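Local coordinates for pyridoxal phosphate homeostasis protein (Bifidobacterium adolescentis ATCC 15703, PDB 3CPG), which probably binds pyridoxal 5'-phosphate in a TIM-barrel fold and takes part in keeping the supply of this cofactor in balance, at residues R51-T56 with S258-V263; R59-I64 with T84-G89; R73-N78 with I115-I120. All blocks are in the same frame, centred on the assembly; numbering follows the deposited sequence.

Contact 1: R51-T56 with S258-V263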
loop_
_atom_site.group_PDB
_atom_site.type_symbol
_atom_site.label_atom_id
_atom_site.label_comp_id
_atom_site.label_asym_id
_atom_site.label_seq_id
_atom_site.Cartn_x
_atom_site.Cartn_y
_atom_site.Cartn_z
ATOM N N ARG A 51 9.397 3.200 2.808
ATOM C CA ARG A 51 8.449 4.303 2.736
ATOM C C ARG A 51 7.273 4.019 3.654
ATOM O O ARG A 51 6.846 2.870 3.808
ATOM C CB ARG A 51 7.943 4.516 1.305
ATOM C CG ARG A 51 8.947 5.188 0.383
ATOM C CD ARG A 51 8.275 5.735 -0.868
ATOM N NE ARG A 51 7.767 4.675 -1.731
ATOM C CZ ARG A 51 7.001 4.881 -2.798
ATOM N NH1 ARG A 51 6.647 6.115 -3.137
ATOM N NH2 ARG A 51 6.594 3.853 -3.532
ATOM N N LEU A 52 6.759 5.075 4.273
ATOM C CA LEU A 52 5.630 4.951 5.178
ATOM C C LEU A 52 4.314 5.242 4.476
ATOM O O LEU A 52 4.142 6.308 3.878
ATOM C CB LEU A 52 5.788 5.917 6.356
ATOM C CG LEU A 52 4.565 6.145 7.250
ATOM C CD1 LEU A 52 4.146 4.847 7.947
ATOM C CD2 LEU A 52 4.904 7.218 8.278
ATOM N N LEU A 53 3.399 4.279 4.537
ATOM C CA LEU A 53 2.069 4.445 3.970
ATOM C C LEU A 53 1.143 4.504 5.167
ATOM O O LEU A 53 1.136 3.595 5.999
ATOM C CB LEU A 53 1.670 3.256 3.082
ATOM C CG LEU A 53 0.207 3.197 2.588
ATOM C CD1 LEU A 53 0.115 2.234 1.435
ATOM C CD2 LEU A 53 -0.739 2.732 3.678
ATOM N N ALA A 54 0.375 5.578 5.279
ATOM C CA ALA A 54 -0.550 5.683 6.391
ATOM C C ALA A 54 -1.849 5.003 5.973
ATOM O O ALA A 54 -2.404 5.321 4.925
ATOM C CB ALA A 54 -0.804 7.150 6.735
ATOM N N ALA A 55 -2.301 4.041 6.774
ATOM C CA ALA A 55 -3.552 3.337 6.502
ATOM C C ALA A 55 -4.595 4.285 7.070
ATOM O O ALA A 55 -4.713 4.427 8.286
ATOM C CB ALA A 55 -3.580 1.999 7.237
ATOM N N THR A 56 -5.353 4.921 6.186
ATOM C CA THR A 56 -6.324 5.925 6.604
ATOM C C THR A 56 -7.779 5.510 6.792
ATOM O O THR A 56 -8.655 6.367 6.933
ATOM C CB THR A 56 -6.265 7.123 5.636
ATOM O OG1 THR A 56 -6.386 6.658 4.282
ATOM C CG2 THR A 56 -4.932 7.851 5.785
ATOM N N SER A 258 11.177 -5.095 3.644
ATOM C CA SER A 258 10.017 -4.286 3.282
ATOM C C SER A 258 10.414 -2.935 2.692
ATOM O O SER A 258 11.379 -2.320 3.143
ATOM C CB SER A 258 9.138 -4.053 4.509
ATOM O OG SER A 258 8.089 -3.151 4.202
ATOM N N THR A 259 9.676 -2.480 1.681
ATOM C CA THR A 259 9.953 -1.177 1.079
ATOM C C THR A 259 8.785 -0.243 1.352
ATOM O O THR A 259 8.876 0.961 1.129
ATOM C CB THR A 259 10.171 -1.264 -0.441
ATOM O OG1 THR A 259 8.951 -1.656 -1.085
ATOM C CG2 THR A 259 11.275 -2.264 -0.756
ATOM N N ILE A 260 7.685 -0.817 1.830
ATOM C CA ILE A 260 6.493 -0.053 2.179
ATOM C C ILE A 260 5.839 -0.687 3.397
ATOM O O ILE A 260 5.490 -1.863 3.375
ATOM C CB ILE A 260 5.423 -0.048 1.060
ATOM C CG1 ILE A 260 5.954 0.636 -0.196
ATOM C CG2 ILE A 260 4.164 0.678 1.560
ATOM C CD1 ILE A 260 4.963 0.615 -1.350
ATOM N N VAL A 261 5.698 0.085 4.469
ATOM C CA VAL A 261 5.032 -0.419 5.658
ATOM C C VAL A 261 3.701 0.318 5.703
ATOM O O VAL A 261 3.644 1.504 5.386
ATOM C CB VAL A 261 5.840 -0.151 6.952
ATOM C CG1 VAL A 261 7.118 -0.985 6.936
ATOM C CG2 VAL A 261 6.161 1.332 7.089
ATOM N N ARG A 262 2.637 -0.400 6.056
ATOM C CA ARG A 262 1.291 0.167 6.125
ATOM C C ARG A 262 0.916 0.338 7.591
ATOM O O ARG A 262 0.646 -0.635 8.288
ATOM C CB ARG A 262 0.298 -0.770 5.429
ATOM C CG ARG A 262 0.691 -1.139 4.005
ATOM C CD ARG A 262 -0.416 -1.925 3.319
ATOM N NE ARG A 262 -0.786 -3.122 4.072
ATOM C CZ ARG A 262 -0.083 -4.252 4.090
ATOM N NH1 ARG A 262 1.037 -4.357 3.389
ATOM N NH2 ARG A 262 -0.501 -5.277 4.821
ATOM N N VAL A 263 0.882 1.585 8.051
ATOM C CA VAL A 263 0.607 1.864 9.453
ATOM C C VAL A 263 -0.671 2.650 9.725
ATOM O O VAL A 263 -0.904 3.714 9.147
ATOM C CB VAL A 263 1.801 2.623 10.078
ATOM C CG1 VAL A 263 1.613 2.762 11.580
ATOM C CG2 VAL A 263 3.102 1.885 9.764
HETATM O O HOH W 1 8.934 2.288 -1.477
#
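R51 pairs with I260 where strand 51-55 starts to run beside strand 260-263, and the R51 side chain can be followed outward from that point. Its CB lies 3.7 Å from T259 O, the carbonyl that also receives the R51 N-H. CG is anti to the carbonyl carbon (chi1 -75°), and a bend at chi3 then sets NE so that it donates to a water 2.7 Å away, in the plane of the guanidinium. That water donates in turn to T259 O, making a second, indirect tie to the same acceptor. At the tip, NH2 approaches I260 CD1 at 4.2 Å and forms a salt bridge with E241.

Beyond this pair the strands are parallel, and five backbone bonds join them. L53 is gripped from both its amide and its carbonyl: L53 N donates to V261 O, and V263 N to L53 O at 2.9 Å. The last bond runs from A55 N to V263 O at 2.8 Å. Among the side chains, L52 crosses V263 at about a right angle, with L52 CD1 3.6 Å from V263 CG2. L53 runs alongside R262 on the other face, and L53 CB meets I260 CG2 at 3.9 Å.

Pairing the early strand with the last one closes the TIM barrel. L53 and R262 face inward and touch E139 of strand 137-141, the R262 guanidinium bonding to T203 O and S243 OG. L52 and V261 pack outward against helix 19-42, and V261 also touches I254 of helix 250-255.

Contact 2: R59-I64 with T84-G89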
loop_
_atom_site.group_PDB
_atom_site.type_symbol
_atom_site.label_atom_id
_atom_site.label_comp_id
_atom_site.label_asym_id
_atom_site.label_seq_id
_atom_site.Cartn_x
_atom_site.Cartn_y
_atom_site.Cartn_z
ATOM N N ARG A 59 -10.627 7.272 9.066
ATOM C CA ARG A 59 -10.139 8.584 9.484
ATOM C C ARG A 59 -10.709 9.638 8.541
ATOM O O ARG A 59 -10.906 9.367 7.358
ATOM C CB ARG A 59 -8.609 8.624 9.441
ATOM C CG ARG A 59 -7.935 7.418 10.075
ATOM C CD ARG A 59 -8.363 7.197 11.526
ATOM N NE ARG A 59 -7.785 5.954 12.036
ATOM C CZ ARG A 59 -7.867 5.534 13.296
ATOM N NH1 ARG A 59 -8.507 6.255 14.209
ATOM N NH2 ARG A 59 -7.308 4.380 13.640
ATOM N N ASP A 60 -10.984 10.836 9.055
ATOM C CA ASP A 60 -11.523 11.878 8.188
ATOM C C ASP A 60 -10.423 12.703 7.531
ATOM O O ASP A 60 -9.242 12.534 7.830
ATOM C CB ASP A 60 -12.501 12.799 8.941
ATOM C CG ASP A 60 -11.857 13.551 10.088
ATOM O OD1 ASP A 60 -10.672 13.926 9.986
ATOM O OD2 ASP A 60 -12.563 13.795 11.091
ATOM N N ILE A 61 -10.822 13.587 6.623
ATOM C CA ILE A 61 -9.880 14.432 5.895
ATOM C C ILE A 61 -8.972 15.245 6.813
ATOM O O ILE A 61 -7.774 15.380 6.553
ATOM C CB ILE A 61 -10.640 15.376 4.931
ATOM C CG1 ILE A 61 -11.313 14.540 3.841
ATOM C CG2 ILE A 61 -9.690 16.393 4.312
ATOM C CD1 ILE A 61 -12.077 15.349 2.798
ATOM N N GLY A 62 -9.534 15.788 7.884
ATOM C CA GLY A 62 -8.725 16.568 8.801
ATOM C C GLY A 62 -7.622 15.726 9.417
ATOM O O GLY A 62 -6.474 16.163 9.522
ATOM N N GLU A 63 -7.974 14.512 9.828
ATOM C CA GLU A 63 -7.017 13.594 10.436
ATOM C C GLU A 63 -5.920 13.196 9.450
ATOM O O GLU A 63 -4.733 13.206 9.773
ATOM C CB GLU A 63 -7.736 12.328 10.915
ATOM C CG GLU A 63 -8.635 12.544 12.121
ATOM C CD GLU A 63 -9.382 11.283 12.522
ATOM O OE1 GLU A 63 -10.310 10.878 11.791
ATOM O OE2 GLU A 63 -9.034 10.692 13.566
ATOM N N ILE A 64 -6.328 12.825 8.246
ATOM C CA ILE A 64 -5.368 12.410 7.228
ATOM C C ILE A 64 -4.401 13.530 6.872
ATOM O O ILE A 64 -3.200 13.298 6.732
ATOM C CB ILE A 64 -6.092 11.935 5.953
ATOM C CG1 ILE A 64 -6.977 10.735 6.296
ATOM C CG2 ILE A 64 -5.075 11.572 4.868
ATOM C CD1 ILE A 64 -7.871 10.283 5.162
ATOM N N THR A 84 -14.102 7.134 -2.349
ATOM C CA THR A 84 -15.026 8.057 -2.994
ATOM C C THR A 84 -15.460 9.194 -2.073
ATOM O O THR A 84 -15.603 10.332 -2.510
ATOM C CB THR A 84 -16.273 7.313 -3.524
ATOM O OG1 THR A 84 -17.015 6.764 -2.430
ATOM C CG2 THR A 84 -15.852 6.181 -4.446
ATOM N N ALA A 85 -15.644 8.900 -0.793
ATOM C CA ALA A 85 -16.069 9.928 0.150
ATOM C C ALA A 85 -15.011 11.002 0.430
ATOM O O ALA A 85 -15.343 12.178 0.604
ATOM C CB ALA A 85 -16.492 9.280 1.463
ATOM N N LYS A 86 -13.742 10.606 0.440
ATOM C CA LYS A 86 -12.658 11.534 0.773
ATOM C C LYS A 86 -11.778 12.041 -0.370
ATOM O O LYS A 86 -11.074 13.036 -0.215
ATOM C CB LYS A 86 -11.746 10.885 1.826
ATOM C CG LYS A 86 -12.382 10.687 3.195
ATOM C CD LYS A 86 -11.484 9.904 4.154
ATOM C CE LYS A 86 -11.779 8.407 4.095
ATOM N NZ LYS A 86 -10.960 7.617 5.063
ATOM N N ALA A 87 -11.816 11.362 -1.508
ATOM C CA ALA A 87 -10.980 11.726 -2.649
ATOM C C ALA A 87 -10.948 13.203 -3.049
ATOM O O ALA A 87 -9.872 13.795 -3.166
ATOM C CB ALA A 87 -11.370 10.881 -3.854
ATOM N N GLU A 88 -12.116 13.800 -3.270
ATOM C CA GLU A 88 -12.157 15.199 -3.693
ATOM C C GLU A 88 -11.495 16.157 -2.705
ATOM O O GLU A 88 -10.633 16.955 -3.088
ATOM C CB GLU A 88 -13.604 15.638 -3.949
ATOM C CG GLU A 88 -13.710 17.008 -4.598
ATOM C CD GLU A 88 -15.122 17.339 -5.049
ATOM O OE1 GLU A 88 -16.033 17.367 -4.197
ATOM O OE2 GLU A 88 -15.318 17.574 -6.261
ATOM N N GLY A 89 -11.900 16.080 -1.440
ATOM C CA GLY A 89 -11.340 16.952 -0.422
ATOM C C GLY A 89 -9.855 16.728 -0.214
ATOM O O GLY A 89 -9.085 17.679 -0.073
#
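K86 reaches from helix 80-96 to the turn that leads into helix 61-69, where its NZ donates to R59 O at 2.9 Å, in the plane of that carbonyl. A bend at chi3 (-92°) puts CE 3.5 Å from R59 O, and an extended last torsion carries NZ on to the same oxygen. Carbon contacts flank the stem: the I64 side chain crosses it at about a right angle, its CD1 3.8 Å from K86 CD, while I61 runs antiparallel alongside it, its CG1 4.1 Å from K86 CG. Farther along, I61 CD1 rests 3.7 Å from G89 CA, close against a backbone that carries no side chain.

The two helices lie on the outside of the barrel and follow strands 51-55 and 75-77 as successive beta-alpha units, so this contact packs one unit's helix against the next. NZ also forms salt bridges with E77, in the strand between them, and with E82 of its own helix; the two carboxylates would probably stabilise the charged amine.

The turn bearing R59 O is shaped by a capping box. D60, at the N-cap of helix 61-69, accepts from E63 N through OD1 at 2.8 Å, and E63 OE1 accepts from D60 N at 2.8 Å. Further out, N14 bonds to D60 OD2, and E63 forms salt bridges with K10 through OE1 and with R21 through OE2.

Contact 3: R73-N78 with I115-I120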
loop_
_atom_site.group_PDB
_atom_site.type_symbol
_atom_site.label_atom_id
_atom_site.label_comp_id
_atom_site.label_asym_id
_atom_site.label_seq_id
_atom_site.Cartn_x
_atom_site.Cartn_y
_atom_site.Cartn_z
ATOM N N ARG A 73 3.850 10.732 3.236
ATOM C CA ARG A 73 3.857 11.027 1.809
ATOM C C ARG A 73 3.222 9.921 0.971
ATOM O O ARG A 73 3.480 9.809 -0.222
ATOM C CB ARG A 73 5.290 11.281 1.342
ATOM C CG ARG A 73 5.915 12.519 1.968
ATOM C CD ARG A 73 5.275 13.795 1.420
ATOM N NE ARG A 73 5.837 15.005 2.020
ATOM C CZ ARG A 73 5.416 15.537 3.163
ATOM N NH1 ARG A 73 4.423 14.971 3.835
ATOM N NH2 ARG A 73 5.986 16.639 3.634
HETATM N N MSE A 74 2.400 9.101 1.612
HETATM C CA MSE A 74 1.698 8.032 0.922
HETATM C C MSE A 74 0.540 7.565 1.792
HETATM O O MSE A 74 0.694 7.411 3.000
HETATM C CB MSE A 74 2.648 6.868 0.636
HETATM C CG MSE A 74 1.950 5.668 -0.011
HETATM SE SE MSE A 74 3.115 4.374 -0.914
HETATM C CE MSE A 74 4.612 4.581 0.173
ATOM N N ILE A 75 -0.630 7.366 1.193
ATOM C CA ILE A 75 -1.771 6.898 1.969
ATOM C C ILE A 75 -2.448 5.732 1.272
ATOM O O ILE A 75 -2.329 5.562 0.058
ATOM C CB ILE A 75 -2.840 8.005 2.197
ATOM C CG1 ILE A 75 -3.488 8.394 0.868
ATOM C CG2 ILE A 75 -2.204 9.215 2.884
ATOM C CD1 ILE A 75 -4.610 9.411 1.006
ATOM N N GLY A 76 -3.164 4.939 2.056
ATOM C CA GLY A 76 -3.870 3.798 1.515
ATOM C C GLY A 76 -5.181 3.607 2.246
ATOM O O GLY A 76 -5.215 3.573 3.475
ATOM N N GLU A 77 -6.264 3.508 1.483
ATOM C CA GLU A 77 -7.593 3.303 2.045
ATOM C C GLU A 77 -7.963 1.839 1.870
ATOM O O GLU A 77 -7.500 1.186 0.933
ATOM C CB GLU A 77 -8.629 4.162 1.315
ATOM C CG GLU A 77 -8.610 5.651 1.650
ATOM C CD GLU A 77 -9.125 5.967 3.051
ATOM O OE1 GLU A 77 -9.910 5.170 3.606
ATOM O OE2 GLU A 77 -8.757 7.031 3.595
ATOM N N ASN A 78 -8.803 1.330 2.767
ATOM C CA ASN A 78 -9.239 -0.059 2.694
ATOM C C ASN A 78 -10.481 -0.247 1.835
ATOM O O ASN A 78 -10.550 -1.169 1.019
ATOM C CB ASN A 78 -9.528 -0.600 4.095
ATOM C CG ASN A 78 -8.343 -1.315 4.700
ATOM O OD1 ASN A 78 -8.375 -2.531 4.911
ATOM N ND2 ASN A 78 -7.283 -0.570 4.976
ATOM N N ILE A 115 2.102 12.297 -3.961
ATOM C CA ILE A 115 1.732 11.445 -2.834
ATOM C C ILE A 115 0.873 10.300 -3.372
ATOM O O ILE A 115 -0.254 10.508 -3.821
ATOM C CB ILE A 115 0.921 12.224 -1.765
ATOM C CG1 ILE A 115 1.817 13.254 -1.081
ATOM C CG2 ILE A 115 0.357 11.264 -0.724
ATOM C CD1 ILE A 115 1.118 14.070 -0.011
ATOM N N PRO A 116 1.409 9.072 -3.365
ATOM C CA PRO A 116 0.618 7.944 -3.871
ATOM C C PRO A 116 -0.642 7.723 -3.042
ATOM O O PRO A 116 -0.634 7.894 -1.824
ATOM C CB PRO A 116 1.590 6.772 -3.774
ATOM C CG PRO A 116 2.916 7.433 -4.011
ATOM C CD PRO A 116 2.809 8.674 -3.148
ATOM N N PHE A 117 -1.728 7.350 -3.715
ATOM C CA PHE A 117 -2.999 7.086 -3.045
ATOM C C PHE A 117 -3.323 5.648 -3.446
ATOM O O PHE A 117 -3.727 5.394 -4.576
ATOM C CB PHE A 117 -4.072 8.061 -3.561
ATOM C CG PHE A 117 -5.355 8.073 -2.757
ATOM C CD1 PHE A 117 -6.236 9.147 -2.867
ATOM C CD2 PHE A 117 -5.702 7.011 -1.926
ATOM C CE1 PHE A 117 -7.445 9.166 -2.162
ATOM C CE2 PHE A 117 -6.905 7.019 -1.218
ATOM C CZ PHE A 117 -7.778 8.098 -1.337
ATOM N N HIS A 118 -3.100 4.714 -2.528
ATOM C CA HIS A 118 -3.349 3.302 -2.799
ATOM C C HIS A 118 -4.620 2.756 -2.182
ATOM O O HIS A 118 -5.171 3.330 -1.246
ATOM C CB HIS A 118 -2.201 2.436 -2.263
ATOM C CG HIS A 118 -0.878 2.690 -2.913
ATOM N ND1 HIS A 118 0.182 1.818 -2.793
ATOM C CD2 HIS A 118 -0.433 3.727 -3.662
ATOM C CE1 HIS A 118 1.226 2.307 -3.440
ATOM N NE2 HIS A 118 0.879 3.464 -3.975
ATOM N N LEU A 119 -5.083 1.641 -2.737
ATOM C CA LEU A 119 -6.228 0.933 -2.188
ATOM C C LEU A 119 -5.507 -0.275 -1.612
ATOM O O LEU A 119 -4.794 -0.972 -2.336
ATOM C CB LEU A 119 -7.212 0.468 -3.264
ATOM C CG LEU A 119 -8.371 -0.312 -2.622
ATOM C CD1 LEU A 119 -9.253 0.655 -1.841
ATOM C CD2 LEU A 119 -9.191 -1.030 -3.673
ATOM N N ILE A 120 -5.658 -0.509 -0.314
ATOM C CA ILE A 120 -4.982 -1.632 0.313
ATOM C C ILE A 120 -5.951 -2.676 0.853
ATOM O O ILE A 120 -5.530 -3.704 1.382
ATOM C CB ILE A 120 -4.046 -1.143 1.440
ATOM C CG1 ILE A 120 -4.859 -0.462 2.540
ATOM C CG2 ILE A 120 -3.034 -0.154 0.874
ATOM C CD1 ILE A 120 -4.020 0.019 3.719
#
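I75 and F117 pair in parallel strands 75-77 and 117-119, whose axes approach to 4.5 Å at an angle of 31° and which four backbone bonds join, from I75 N to P116 O through to I120 N to E77 O. These are neighbouring strands of the TIM barrel. On its outer face I75 CG1 sits between the backbone N and the carbonyl carbon (chi1 66°), on one face of the F117 ring, where CD1 makes a CH-pi contact over the ring centre, 3.9 Å from the centroid. E77 comes to the ring's edge instead, its CG 3.6 Å from F117 CE2, while its OE2 is hydrogen-bonded to T56 OG1 and pairs with K86. An alanine in place of F117 would probably open a gap over I75 CD1 and leave E77 CG without the ring edge it packs against. G76 CA makes a CA-H...O contact with H118 O at 3.1 Å; a CB there would run into I120 CG2. Beside K57, predicted to carry the cofactor, N78 ND2 meets I120 CG1 at 3.4 Å. On the inner face the selenium of selenomethionine M74 lies over the H118 ring, 4.1 Å from its centroid, and H118 ND1 is hydrogen-bonded to E139 OE2.

Contacts 1 and 3 belong to the barrel wall near the centre of the chain, and strands 51-55 and 75-77 are neighbours there, joined by A54 N to M74 O. Both pair backbones, with apolar side chains on the outer face and a partly polar inner face around E139, although contact 3 adds aromatic rings and contact 1 a water-linked arginine at its exposed end. The centre of contact 2 is about 17 Å from that of the chain, in the helical layer, yet largely buried; there one lysine and a capping box do the polar work. E77 is where the three meet: one carboxylate oxygen serves both the lysine of contact 2 and the residue just after strand 51-55.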